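Local coordinates for protein oxidoreductase (Listeria innocua, PDB 3E18) that binds NAD in a Rossmann-fold domain and probably acts as a dehydrogenase of the GFO/IDH/MocA family, its substrate being unknown, at residues T73-S77 with K167-G171; C94-V98 with L175-H180; W163-K167 with G205-D209. The contacts are given in a common frame with arbitrary orientation. Residue numbers count along the deposited sequence, not the author numbering.

Contact 1: residues T73-S77 with K167-G171; sequences TPNDS and KAHGG. With NAD (nicotinamide-adenine-dinucleotide), chain E.
Two loops meet at the NAD cleft between the domains, as in the GFO/IDH/MocA family: 73-77, which follows strand 68-71 of the Rossmann domain and carries the cofactor-binding Asn75, and 167-171, in the C-terminal domain ahead of helix 173-188. The backbone of 73-77 starts extended at Thr73 and Pro74 and then takes helical angles from Asn75 to Ser77, closing a turn with Ser77 N 3.2 Å from Pro74 O; Ser77 OG donates to the same carbonyl, Pro74 O, at 2.9 Å. The opposing loop turns likewise, Gly170 N bonding to Lys167 O at 3.2 Å, and Gly170 has positive phi (67/44). CA atoms pair Asn75 with Gly170 at 5.4 Å and Asp76 with His169 at 4.9 Å, and 221 Å² is buried.

Two hydrogen bonds join the loops. Asn75 (chi1 m, chi2 -24°) gives ND2 to Gly170 O at 2.9 Å, and His169 (chi1 m, chi2 -73°) gives ND1 to Asp76 OD1 (chi1 p) at 2.9 Å, the carboxylate oxygen lying near the ring plane, a His-carboxylate pair.

Packing is close around them: Asn75 CB is 3.3 Å from His169 O, and Asp76 CB 3.3 Å from Ala168 O. An ideal CB on Gly170 would stand only 3.0 Å from Asn75 CB, so the absent side chain permits this approach.

Toward the cofactor, Asn75 OD1 lies 2.7 Å from NAD O3D in a probable hydrogen bond, and Pro74 CD is 3.5 Å from adenine C8A. The Asn75 amide thus contacts both the nicotinamide ribose (OD1) and the C-terminal domain (ND2), placing the domain interface beside the cofactor.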
loop_
_atom_site.group_PDB
_atom_site.type_symbol
_atom_site.label_atom_id
_atom_site.label_comp_id
_atom_site.label_asym_id
_atom_site.label_seq_id
_atom_site.Cartn_x
_atom_site.Cartn_y
_atom_site.Cartn_z
ATOM N N THR A 73 -21.576 -25.291 -5.616
ATOM C CA THR A 73 -21.921 -25.516 -4.211
ATOM C C THR A 73 -20.906 -24.759 -3.334
ATOM O O THR A 73 -19.907 -24.265 -3.865
ATOM C CB THR A 73 -21.884 -27.017 -3.890
ATOM O OG1 THR A 73 -20.548 -27.507 -4.085
ATOM C CG2 THR A 73 -22.842 -27.785 -4.774
ATOM N N PRO A 74 -21.160 -24.634 -2.005
ATOM C CA PRO A 74 -20.119 -24.083 -1.116
ATOM C C PRO A 74 -18.760 -24.798 -1.222
ATOM O O PRO A 74 -18.681 -25.947 -1.652
ATOM C CB PRO A 74 -20.728 -24.238 0.277
ATOM C CG PRO A 74 -22.203 -24.151 0.040
ATOM C CD PRO A 74 -22.415 -24.887 -1.263
ATOM N N ASN A 75 -17.701 -24.103 -0.839
ATOM C CA ASN A 75 -16.338 -24.512 -1.192
ATOM C C ASN A 75 -15.866 -25.865 -0.680
ATOM O O ASN A 75 -15.038 -26.513 -1.324
ATOM C CB ASN A 75 -15.348 -23.432 -0.761
ATOM C CG ASN A 75 -15.545 -22.145 -1.507
ATOM O OD1 ASN A 75 -16.090 -22.136 -2.618
ATOM N ND2 ASN A 75 -15.098 -21.037 -0.909
ATOM N N ASP A 76 -16.387 -26.276 0.474
ATOM C CA ASP A 76 -15.958 -27.516 1.120
ATOM C C ASP A 76 -16.435 -28.774 0.402
ATOM O O ASP A 76 -15.845 -29.841 0.565
ATOM C CB ASP A 76 -16.356 -27.535 2.610
ATOM C CG ASP A 76 -17.864 -27.458 2.828
ATOM O OD1 ASP A 76 -18.517 -26.515 2.320
ATOM O OD2 ASP A 76 -18.397 -28.337 3.538
ATOM N N SER A 77 -17.478 -28.642 -0.413
ATOM C CA SER A 77 -18.020 -29.783 -1.144
ATOM C C SER A 77 -17.472 -29.966 -2.568
ATOM O O SER A 77 -17.792 -30.958 -3.217
ATOM C CB SER A 77 -19.559 -29.729 -1.153
ATOM O OG SER A 77 -20.026 -28.496 -1.669
ATOM N N LYS A 167 -15.314 -20.882 8.600
ATOM C CA LYS A 167 -14.064 -21.532 8.170
ATOM C C LYS A 167 -14.291 -22.901 7.535
ATOM O O LYS A 167 -13.539 -23.310 6.634
ATOM C CB LYS A 167 -13.105 -21.715 9.352
ATOM C CG LYS A 167 -12.230 -20.524 9.671
ATOM C CD LYS A 167 -10.941 -20.970 10.372
ATOM C CE LYS A 167 -10.100 -19.777 10.847
ATOM N NZ LYS A 167 -9.759 -18.799 9.757
ATOM N N ALA A 168 -15.317 -23.602 8.023
ATOM C CA ALA A 168 -15.638 -24.969 7.600
ATOM C C ALA A 168 -15.954 -25.039 6.113
ATOM O O ALA A 168 -15.598 -26.009 5.447
ATOM C CB ALA A 168 -16.820 -25.514 8.403
ATOM N N HIS A 169 -16.610 -23.995 5.613
ATOM C CA HIS A 169 -17.073 -23.933 4.234
ATOM C C HIS A 169 -16.174 -23.087 3.339
ATOM O O HIS A 169 -16.577 -22.714 2.234
ATOM C CB HIS A 169 -18.503 -23.387 4.208
ATOM C CG HIS A 169 -19.457 -24.195 5.024
ATOM N ND1 HIS A 169 -19.898 -25.440 4.630
ATOM C CD2 HIS A 169 -20.035 -23.953 6.224
ATOM C CE1 HIS A 169 -20.721 -25.924 5.544
ATOM N NE2 HIS A 169 -20.820 -25.041 6.523
ATOM N N GLY A 170 -14.965 -22.787 3.819
ATOM C CA GLY A 170 -13.977 -22.027 3.040
ATOM C C GLY A 170 -14.418 -20.594 2.804
ATOM O O GLY A 170 -14.318 -20.076 1.684
ATOM N N GLY A 171 -14.932 -19.975 3.861
ATOM C CA GLY A 171 -15.398 -18.602 3.834
ATOM C C GLY A 171 -14.306 -17.558 3.938
ATOM O O GLY A 171 -13.105 -17.879 3.942
HETATM P PA NAD E . -25.248 -20.257 -2.449
HETATM O O1A NAD E . -26.055 -19.114 -2.934
HETATM O O2A NAD E . -25.316 -20.469 -0.992
HETATM O O5B NAD E . -25.666 -21.594 -3.234
HETATM C C5B NAD E . -25.044 -22.845 -3.039
HETATM C C4B NAD E . -26.077 -23.917 -3.368
HETATM O O4B NAD E . -25.499 -25.208 -3.324
HETATM C C3B NAD E . -27.221 -23.903 -2.358
HETATM O O3B NAD E . -28.443 -23.814 -3.051
HETATM C C2B NAD E . -27.095 -25.234 -1.645
HETATM O O2B NAD E . -28.341 -25.768 -1.260
HETATM C C1B NAD E . -26.392 -26.092 -2.680
HETATM N N9A NAD E . -25.645 -27.219 -2.101
HETATM C C8A NAD E . -24.942 -27.245 -0.920
HETATM N N7A NAD E . -24.394 -28.475 -0.773
HETATM C C5A NAD E . -24.745 -29.229 -1.842
HETATM C C6A NAD E . -24.473 -30.547 -2.191
HETATM N N6A NAD E . -23.585 -31.241 -1.481
HETATM N N1A NAD E . -24.984 -31.057 -3.375
HETATM C C2A NAD E . -25.763 -30.272 -4.202
HETATM N N3A NAD E . -26.031 -28.966 -3.847
HETATM C C4A NAD E . -25.532 -28.453 -2.685
HETATM O O3 NAD E . -23.706 -20.035 -2.894
HETATM P PN NAD E . -23.233 -19.155 -4.137
HETATM O O1N NAD E . -23.014 -17.750 -3.700
HETATM O O2N NAD E . -24.056 -19.448 -5.332
HETATM O O5D NAD E . -21.736 -19.762 -4.395
HETATM C C5D NAD E . -21.502 -21.114 -4.724
HETATM C C4D NAD E . -20.098 -21.260 -5.353
HETATM O O4D NAD E . -19.941 -20.320 -6.401
HETATM C C3D NAD E . -18.970 -20.976 -4.377
HETATM O O3D NAD E . -17.856 -21.796 -4.698
HETATM C C2D NAD E . -18.577 -19.537 -4.643
HETATM O O2D NAD E . -17.205 -19.349 -4.380
HETATM C C1D NAD E . -18.875 -19.412 -6.130
HETATM N N1N NAD E . -19.184 -18.040 -6.614
HETATM C C2N NAD E . -18.419 -17.565 -7.641
HETATM C C3N NAD E . -18.619 -16.300 -8.182
HETATM C C7N NAD E . -17.904 -15.939 -9.448
HETATM O O7N NAD E . -17.933 -14.609 -9.890
HETATM N N7N NAD E . -17.261 -16.878 -10.147
HETATM C C4N NAD E . -19.658 -15.501 -7.683
HETATM C C5N NAD E . -20.453 -15.991 -6.644
HETATM C C6N NAD E . -20.213 -17.268 -6.123
#

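Contact 2: residues C94-V98 with L175-H180. With NAD (nicotinamide-adenine-dinucleotide), chain E; GOL (glycerol), chain G.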
loop_
_atom_site.group_PDB
_atom_site.type_symbol
_atom_site.label_atom_id
_atom_site.label_comp_id
_atom_site.label_asym_id
_atom_site.label_seq_id
_atom_site.Cartn_x
_atom_site.Cartn_y
_atom_site.Cartn_z
ATOM N N CYS A 94 -15.924 -26.248 -12.348
ATOM C CA CYS A 94 -16.031 -25.987 -10.927
ATOM C C CYS A 94 -15.850 -24.503 -10.625
ATOM O O CYS A 94 -14.903 -23.874 -11.075
ATOM C CB CYS A 94 -15.007 -26.812 -10.159
ATOM S SG CYS A 94 -15.179 -26.753 -8.380
ATOM N N GLU A 95 -16.775 -23.952 -9.850
ATOM C CA GLU A 95 -16.630 -22.600 -9.345
ATOM C C GLU A 95 -15.389 -22.362 -8.480
ATOM O O GLU A 95 -14.884 -23.277 -7.833
ATOM C CB GLU A 95 -17.875 -22.192 -8.570
ATOM C CG GLU A 95 -18.901 -21.481 -9.433
ATOM C CD GLU A 95 -18.372 -20.181 -10.068
ATOM O OE1 GLU A 95 -17.258 -19.709 -9.740
ATOM O OE2 GLU A 95 -19.078 -19.633 -10.927
ATOM N N LYS A 96 -14.901 -21.120 -8.521
ATOM C CA LYS A 96 -13.806 -20.632 -7.676
ATOM C C LYS A 96 -14.232 -20.565 -6.205
ATOM O O LYS A 96 -15.424 -20.385 -5.917
ATOM C CB LYS A 96 -13.355 -19.238 -8.161
ATOM C CG LYS A 96 -14.435 -18.136 -8.093
ATOM C CD LYS A 96 -14.135 -17.069 -7.025
ATOM C CE LYS A 96 -14.827 -17.264 -5.681
ATOM N NZ LYS A 96 -16.111 -16.522 -5.528
ATOM N N PRO A 97 -13.290 -20.750 -5.252
ATOM C CA PRO A 97 -11.952 -21.335 -5.357
ATOM C C PRO A 97 -12.237 -22.820 -5.582
ATOM O O PRO A 97 -13.214 -23.340 -5.029
ATOM C CB PRO A 97 -11.339 -21.079 -3.973
ATOM C CG PRO A 97 -12.476 -20.927 -3.056
ATOM C CD PRO A 97 -13.595 -20.323 -3.874
ATOM N N VAL A 98 -11.475 -23.482 -6.447
ATOM C CA VAL A 98 -11.889 -24.823 -6.824
ATOM C C VAL A 98 -11.835 -25.764 -5.642
ATOM O O VAL A 98 -12.750 -26.552 -5.445
ATOM C CB VAL A 98 -11.141 -25.404 -8.026
ATOM C CG1 VAL A 98 -11.591 -24.688 -9.269
ATOM C CG2 VAL A 98 -9.629 -25.336 -7.839
ATOM N N LEU A 175 -10.557 -16.182 0.093
ATOM C CA LEU A 175 -11.126 -17.259 -0.707
ATOM C C LEU A 175 -12.250 -16.799 -1.650
ATOM O O LEU A 175 -12.554 -17.455 -2.635
ATOM C CB LEU A 175 -11.577 -18.396 0.226
ATOM C CG LEU A 175 -10.402 -19.170 0.835
ATOM C CD1 LEU A 175 -10.876 -20.166 1.895
ATOM C CD2 LEU A 175 -9.637 -19.885 -0.252
ATOM N N ASP A 176 -12.845 -15.653 -1.354
ATOM C CA ASP A 176 -13.953 -15.147 -2.150
ATOM C C ASP A 176 -13.446 -14.233 -3.272
ATOM O O ASP A 176 -13.487 -14.597 -4.438
ATOM C CB ASP A 176 -14.930 -14.410 -1.240
ATOM C CG ASP A 176 -16.235 -14.062 -1.923
ATOM O OD1 ASP A 176 -16.408 -14.359 -3.125
ATOM O OD2 ASP A 176 -17.101 -13.475 -1.247
ATOM N N TRP A 177 -12.960 -13.052 -2.916
ATOM C CA TRP A 177 -12.486 -12.103 -3.909
ATOM C C TRP A 177 -11.003 -12.282 -4.202
ATOM O O TRP A 177 -10.547 -12.061 -5.324
ATOM C CB TRP A 177 -12.756 -10.686 -3.434
ATOM C CG TRP A 177 -13.969 -10.081 -4.032
ATOM C CD1 TRP A 177 -15.167 -9.855 -3.410
ATOM C CD2 TRP A 177 -14.122 -9.622 -5.381
ATOM N NE1 TRP A 177 -16.056 -9.280 -4.288
ATOM C CE2 TRP A 177 -15.439 -9.124 -5.504
ATOM C CE3 TRP A 177 -13.270 -9.572 -6.494
ATOM C CZ2 TRP A 177 -15.927 -8.588 -6.699
ATOM C CZ3 TRP A 177 -13.757 -9.027 -7.681
ATOM C CH2 TRP A 177 -15.073 -8.550 -7.771
ATOM N N GLY A 178 -10.250 -12.675 -3.189
ATOM C CA GLY A 178 -8.802 -12.827 -3.337
ATOM C C GLY A 178 -8.423 -13.738 -4.474
ATOM O O GLY A 178 -7.529 -13.413 -5.249
ATOM N N VAL A 179 -9.107 -14.877 -4.590
ATOM C CA VAL A 179 -8.831 -15.818 -5.668
ATOM C C VAL A 179 -8.996 -15.169 -7.054
ATOM O O VAL A 179 -8.166 -15.384 -7.909
ATOM C CB VAL A 179 -9.639 -17.153 -5.516
ATOM C CG1 VAL A 179 -11.094 -16.880 -5.451
ATOM C CG2 VAL A 179 -9.345 -18.131 -6.640
ATOM N N HIS A 180 -10.031 -14.354 -7.262
ATOM C CA HIS A 180 -10.171 -13.612 -8.532
ATOM C C HIS A 180 -8.992 -12.685 -8.800
ATOM O O HIS A 180 -8.454 -12.661 -9.911
ATOM C CB HIS A 180 -11.396 -12.715 -8.499
ATOM C CG HIS A 180 -12.683 -13.435 -8.678
ATOM N ND1 HIS A 180 -12.880 -14.378 -9.665
ATOM C CD2 HIS A 180 -13.868 -13.303 -8.032
ATOM C CE1 HIS A 180 -14.127 -14.807 -9.606
ATOM N NE2 HIS A 180 -14.747 -14.170 -8.627
HETATM P PA NAD E . -25.248 -20.257 -2.449
HETATM O O1A NAD E . -26.055 -19.114 -2.934
HETATM O O2A NAD E . -25.316 -20.469 -0.992
HETATM O O5B NAD E . -25.666 -21.594 -3.234
HETATM C C5B NAD E . -25.044 -22.845 -3.039
HETATM C C4B NAD E . -26.077 -23.917 -3.368
HETATM O O4B NAD E . -25.499 -25.208 -3.324
HETATM C C3B NAD E . -27.221 -23.903 -2.358
HETATM O O3B NAD E . -28.443 -23.814 -3.051
HETATM C C2B NAD E . -27.095 -25.234 -1.645
HETATM O O2B NAD E . -28.341 -25.768 -1.260
HETATM C C1B NAD E . -26.392 -26.092 -2.680
HETATM N N9A NAD E . -25.645 -27.219 -2.101
HETATM C C8A NAD E . -24.942 -27.245 -0.920
HETATM N N7A NAD E . -24.394 -28.475 -0.773
HETATM C C5A NAD E . -24.745 -29.229 -1.842
HETATM C C6A NAD E . -24.473 -30.547 -2.191
HETATM N N6A NAD E . -23.585 -31.241 -1.481
HETATM N N1A NAD E . -24.984 -31.057 -3.375
HETATM C C2A NAD E . -25.763 -30.272 -4.202
HETATM N N3A NAD E . -26.031 -28.966 -3.847
HETATM C C4A NAD E . -25.532 -28.453 -2.685
HETATM O O3 NAD E . -23.706 -20.035 -2.894
HETATM P PN NAD E . -23.233 -19.155 -4.137
HETATM O O1N NAD E . -23.014 -17.750 -3.700
HETATM O O2N NAD E . -24.056 -19.448 -5.332
HETATM O O5D NAD E . -21.736 -19.762 -4.395
HETATM C C5D NAD E . -21.502 -21.114 -4.724
HETATM C C4D NAD E . -20.098 -21.260 -5.353
HETATM O O4D NAD E . -19.941 -20.320 -6.401
HETATM C C3D NAD E . -18.970 -20.976 -4.377
HETATM O O3D NAD E . -17.856 -21.796 -4.698
HETATM C C2D NAD E . -18.577 -19.537 -4.643
HETATM O O2D NAD E . -17.205 -19.349 -4.380
HETATM C C1D NAD E . -18.875 -19.412 -6.130
HETATM N N1N NAD E . -19.184 -18.040 -6.614
HETATM C C2N NAD E . -18.419 -17.565 -7.641
HETATM C C3N NAD E . -18.619 -16.300 -8.182
HETATM C C7N NAD E . -17.904 -15.939 -9.448
HETATM O O7N NAD E . -17.933 -14.609 -9.890
HETATM N N7N NAD E . -17.261 -16.878 -10.147
HETATM C C4N NAD E . -19.658 -15.501 -7.683
HETATM C C5N NAD E . -20.453 -15.991 -6.644
HETATM C C6N NAD E . -20.213 -17.268 -6.123
HETATM C C1 GOL G . -18.000 -11.787 -7.132
HETATM O O1 GOL G . -17.442 -12.418 -8.269
HETATM C C2 GOL G . -17.719 -12.566 -5.844
HETATM O O2 GOL G . -17.000 -13.762 -6.098
HETATM C C3 GOL G . -19.062 -12.851 -5.167
HETATM O O3 GOL G . -18.925 -13.660 -4.016
#
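The polar atoms of Lys96 are shared among the cofactor, helix 173-188, glycerol and the neighbouring Glu95. Its NZ forms a salt bridge with Asp176 OD1 at 3.2 Å, donates to glycerol O2 at 3.0 Å and makes a weak bond to NAD O2D at 3.2 Å. Its carbonyl O accepts from NAD O2D at 2.6 Å, and its N donates to Glu95 OE1 at 3.0 Å. Glu95 OE1 also receives NAD N7N at 2.9 Å, reading the carboxamide, while OE2 is engaged by His20 and His122. Asp176 OD1 additionally accepts from glycerol O3 at 2.8 Å and O2 at 3.1 Å. The Glu-Lys-Pro sequence in 94-98, on and after strand 91-95, with a cis peptide before Pro97, is the EKP motif of the GFO/IDH/MocA family, whose lysine is commonly assigned to catalysis; here that role is inferred. Glycerol, probably from the crystallisation liquor, is consistent with marking the substrate pocket. His180 NE2 reaches glycerol O1 only weakly, at 3.2 Å, and its ring face carries Lys96 CD 3.6 Å from the centroid, a CH-pi contact. Apolar packing completes the interface: Lys96 CD lies 3.4 Å from Val179 CG1, and Pro97 CG 4.1 Å from Leu175 CD2.

Contact 3: residues W163-K167 with G205-D209. With NAD (nicotinamide-adenine-dinucleotide), chain E.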
loop_
_atom_site.group_PDB
_atom_site.type_symbol
_atom_site.label_atom_id
_atom_site.label_comp_id
_atom_site.label_asym_id
_atom_site.label_seq_id
_atom_site.Cartn_x
_atom_site.Cartn_y
_atom_site.Cartn_z
ATOM N N TRP A 163 -22.867 -19.181 4.516
ATOM C CA TRP A 163 -21.726 -20.095 4.673
ATOM C C TRP A 163 -20.343 -19.450 4.508
ATOM O O TRP A 163 -19.334 -20.003 4.950
ATOM C CB TRP A 163 -21.878 -21.275 3.707
ATOM C CG TRP A 163 -21.908 -20.878 2.247
ATOM C CD1 TRP A 163 -23.017 -20.628 1.479
ATOM C CD2 TRP A 163 -20.774 -20.687 1.387
ATOM N NE1 TRP A 163 -22.641 -20.296 0.199
ATOM C CE2 TRP A 163 -21.270 -20.330 0.114
ATOM C CE3 TRP A 163 -19.386 -20.792 1.570
ATOM C CZ2 TRP A 163 -20.429 -20.079 -0.972
ATOM C CZ3 TRP A 163 -18.550 -20.535 0.492
ATOM C CH2 TRP A 163 -19.072 -20.183 -0.762
ATOM N N ARG A 164 -20.306 -18.297 3.843
ATOM C CA ARG A 164 -19.088 -17.499 3.687
ATOM C C ARG A 164 -18.533 -16.901 4.986
ATOM O O ARG A 164 -17.400 -16.413 5.004
ATOM C CB ARG A 164 -19.324 -16.378 2.678
ATOM C CG ARG A 164 -19.137 -16.798 1.233
ATOM C CD ARG A 164 -19.350 -15.605 0.314
ATOM N NE ARG A 164 -19.506 -15.988 -1.088
ATOM C CZ ARG A 164 -20.658 -16.377 -1.635
ATOM N NH1 ARG A 164 -21.767 -16.456 -0.908
ATOM N NH2 ARG A 164 -20.697 -16.700 -2.915
ATOM N N HIS A 165 -19.324 -16.927 6.061
ATOM C CA HIS A 165 -18.850 -16.483 7.380
ATOM C C HIS A 165 -18.067 -17.553 8.139
ATOM O O HIS A 165 -17.517 -17.270 9.209
ATOM C CB HIS A 165 -20.023 -16.029 8.259
ATOM C CG HIS A 165 -20.679 -14.765 7.800
ATOM N ND1 HIS A 165 -20.535 -13.564 8.463
ATOM C CD2 HIS A 165 -21.492 -14.517 6.746
ATOM C CE1 HIS A 165 -21.230 -12.630 7.839
ATOM N NE2 HIS A 165 -21.819 -13.183 6.793
ATOM N N LEU A 166 -18.019 -18.775 7.599
ATOM C CA LEU A 166 -17.530 -19.934 8.350
ATOM C C LEU A 166 -16.285 -20.556 7.745
ATOM O O LEU A 166 -16.217 -20.749 6.527
ATOM C CB LEU A 166 -18.635 -20.988 8.457
ATOM C CG LEU A 166 -19.878 -20.510 9.217
ATOM C CD1 LEU A 166 -21.097 -21.339 8.869
ATOM C CD2 LEU A 166 -19.613 -20.511 10.719
ATOM N N LYS A 167 -15.314 -20.882 8.600
ATOM C CA LYS A 167 -14.064 -21.532 8.170
ATOM C C LYS A 167 -14.291 -22.901 7.535
ATOM O O LYS A 167 -13.539 -23.310 6.634
ATOM C CB LYS A 167 -13.105 -21.715 9.352
ATOM C CG LYS A 167 -12.230 -20.524 9.671
ATOM C CD LYS A 167 -10.941 -20.970 10.372
ATOM C CE LYS A 167 -10.100 -19.777 10.847
ATOM N NZ LYS A 167 -9.759 -18.799 9.757
ATOM N N GLY A 205 -15.236 -9.110 13.291
ATOM C CA GLY A 205 -15.294 -10.038 14.419
ATOM C C GLY A 205 -15.710 -11.457 14.076
ATOM O O GLY A 205 -16.021 -12.240 14.973
ATOM N N ASP A 206 -15.699 -11.793 12.785
ATOM C CA ASP A 206 -16.014 -13.147 12.326
ATOM C C ASP A 206 -14.833 -14.080 12.498
ATOM O O ASP A 206 -13.706 -13.632 12.739
ATOM C CB ASP A 206 -16.453 -13.136 10.859
ATOM C CG ASP A 206 -17.884 -12.695 10.686
ATOM O OD1 ASP A 206 -18.777 -13.291 11.327
ATOM O OD2 ASP A 206 -18.118 -11.752 9.902
ATOM N N GLU A 207 -15.085 -15.383 12.365
ATOM C CA GLU A 207 -14.012 -16.388 12.451
ATOM C C GLU A 207 -13.172 -16.437 11.172
ATOM O O GLU A 207 -12.053 -16.977 11.162
ATOM C CB GLU A 207 -14.578 -17.776 12.802
ATOM C CG GLU A 207 -15.578 -18.332 11.786
ATOM C CD GLU A 207 -16.121 -19.699 12.173
ATOM O OE1 GLU A 207 -16.966 -19.767 13.099
ATOM O OE2 GLU A 207 -15.716 -20.698 11.539
ATOM N N VAL A 208 -13.714 -15.853 10.105
ATOM C CA VAL A 208 -13.003 -15.691 8.830
ATOM C C VAL A 208 -12.678 -14.221 8.555
ATOM O O VAL A 208 -13.305 -13.319 9.111
ATOM C CB VAL A 208 -13.818 -16.237 7.634
ATOM C CG1 VAL A 208 -14.076 -17.730 7.802
ATOM C CG2 VAL A 208 -15.141 -15.473 7.462
ATOM N N ASP A 209 -11.690 -14.008 7.689
ATOM C CA ASP A 209 -11.237 -12.670 7.307
ATOM C C ASP A 209 -12.288 -11.891 6.522
ATOM O O ASP A 209 -12.956 -12.446 5.648
ATOM C CB ASP A 209 -9.948 -12.776 6.491
ATOM C CG ASP A 209 -10.153 -13.470 5.148
ATOM O OD1 ASP A 209 -10.230 -14.718 5.110
ATOM O OD2 ASP A 209 -10.225 -12.761 4.124
HETATM P PA NAD E . -25.248 -20.257 -2.449
HETATM O O1A NAD E . -26.055 -19.114 -2.934
HETATM O O2A NAD E . -25.316 -20.469 -0.992
HETATM O O5B NAD E . -25.666 -21.594 -3.234
HETATM C C5B NAD E . -25.044 -22.845 -3.039
HETATM C C4B NAD E . -26.077 -23.917 -3.368
HETATM O O4B NAD E . -25.499 -25.208 -3.324
HETATM C C3B NAD E . -27.221 -23.903 -2.358
HETATM O O3B NAD E . -28.443 -23.814 -3.051
HETATM C C2B NAD E . -27.095 -25.234 -1.645
HETATM O O2B NAD E . -28.341 -25.768 -1.260
HETATM C C1B NAD E . -26.392 -26.092 -2.680
HETATM N N9A NAD E . -25.645 -27.219 -2.101
HETATM C C8A NAD E . -24.942 -27.245 -0.920
HETATM N N7A NAD E . -24.394 -28.475 -0.773
HETATM C C5A NAD E . -24.745 -29.229 -1.842
HETATM C C6A NAD E . -24.473 -30.547 -2.191
HETATM N N6A NAD E . -23.585 -31.241 -1.481
HETATM N N1A NAD E . -24.984 -31.057 -3.375
HETATM C C2A NAD E . -25.763 -30.272 -4.202
HETATM N N3A NAD E . -26.031 -28.966 -3.847
HETATM C C4A NAD E . -25.532 -28.453 -2.685
HETATM O O3 NAD E . -23.706 -20.035 -2.894
HETATM P PN NAD E . -23.233 -19.155 -4.137
HETATM O O1N NAD E . -23.014 -17.750 -3.700
HETATM O O2N NAD E . -24.056 -19.448 -5.332
HETATM O O5D NAD E . -21.736 -19.762 -4.395
HETATM C C5D NAD E . -21.502 -21.114 -4.724
HETATM C C4D NAD E . -20.098 -21.260 -5.353
HETATM O O4D NAD E . -19.941 -20.320 -6.401
HETATM C C3D NAD E . -18.970 -20.976 -4.377
HETATM O O3D NAD E . -17.856 -21.796 -4.698
HETATM C C2D NAD E . -18.577 -19.537 -4.643
HETATM O O2D NAD E . -17.205 -19.349 -4.380
HETATM C C1D NAD E . -18.875 -19.412 -6.130
HETATM N N1N NAD E . -19.184 -18.040 -6.614
HETATM C C2N NAD E . -18.419 -17.565 -7.641
HETATM C C3N NAD E . -18.619 -16.300 -8.182
HETATM C C7N NAD E . -17.904 -15.939 -9.448
HETATM O O7N NAD E . -17.933 -14.609 -9.890
HETATM N N7N NAD E . -17.261 -16.878 -10.147
HETATM C C4N NAD E . -19.658 -15.501 -7.683
HETATM C C5N NAD E . -20.453 -15.991 -6.644
HETATM C C6N NAD E . -20.213 -17.268 -6.123
HETATM O O HOH W 1 -18.027 -16.052 12.138
#
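Asp206, preceded by Gly205 at angles (87/14) that would jam a CB against the carbonyl before it, is the first residue to touch. Its OD1 accepts a weak hydrogen bond from His165 ND1 at 3.4 Å, straight at 174°, and accepts a hydrogen bond from a water at 3.0 Å. That water also donates to His165 O at 3.2 Å and accepts from Glu207 N at 3.0 Å, so a single molecule ties the backbones together.

Glu207 (chi1 p) points toward the opposite loop and binds the backbone there: its OE2 accepts from Lys167 N at 3.0 Å and 167°, the best-formed direct bond of the contact. Its CG rests 3.4 Å from His165 O, and its own carbonyl O receives a weak bond from Lys167 NZ at 3.2 Å. Val208 then supplies the apolar part. CG2 packs 3.5 Å from both Arg164 O and His165 O, and CG1 lies 3.8 Å from Lys167 CG; its CA is 6.0 Å from that of Lys167. Asp209 turns away and its OD2 accepts from Val174 N at the start of helix 173-188.

The two segments are loops of the C-terminal domain, the second linking strands 193-201 and 211-218 of its large sheet. The 3-10 turn 163-165 faces NAD with its other side chains: Trp163 NE1 donates to NAD O2A at 2.9 Å and Arg164 NH2 to O1N at 2.7 Å. Mixed direct, water-mediated and apolar contacts therefore hold against the 205-209 loop, which joins two strands of the sheet, the same segment that binds the pyrophosphate.

From the N terminus, the chain passes through 73-77, after strand 68-71, and 94-98, which begins on strand 91-95 of the Rossmann sheet, before reaching, within the C-terminal domain, the loop holding 163-167 and 167-171. Contact 1 closes the loop from 73-77 to 167-171; contact 2 opens inside it at 94-98 and closes beyond it at 175-180, so the two cross. Contact 3 starts where contact 1 ends, sharing Lys167, and closes at 205-209, crossing contact 2. Contacts 1 and 2 join the two domains and contact 3 lies within the second. Asp176 OD2 lies 3.5 Å from Arg164 NE, a weak ion pair linking contacts 2 and 3, and all three touch the same NAD.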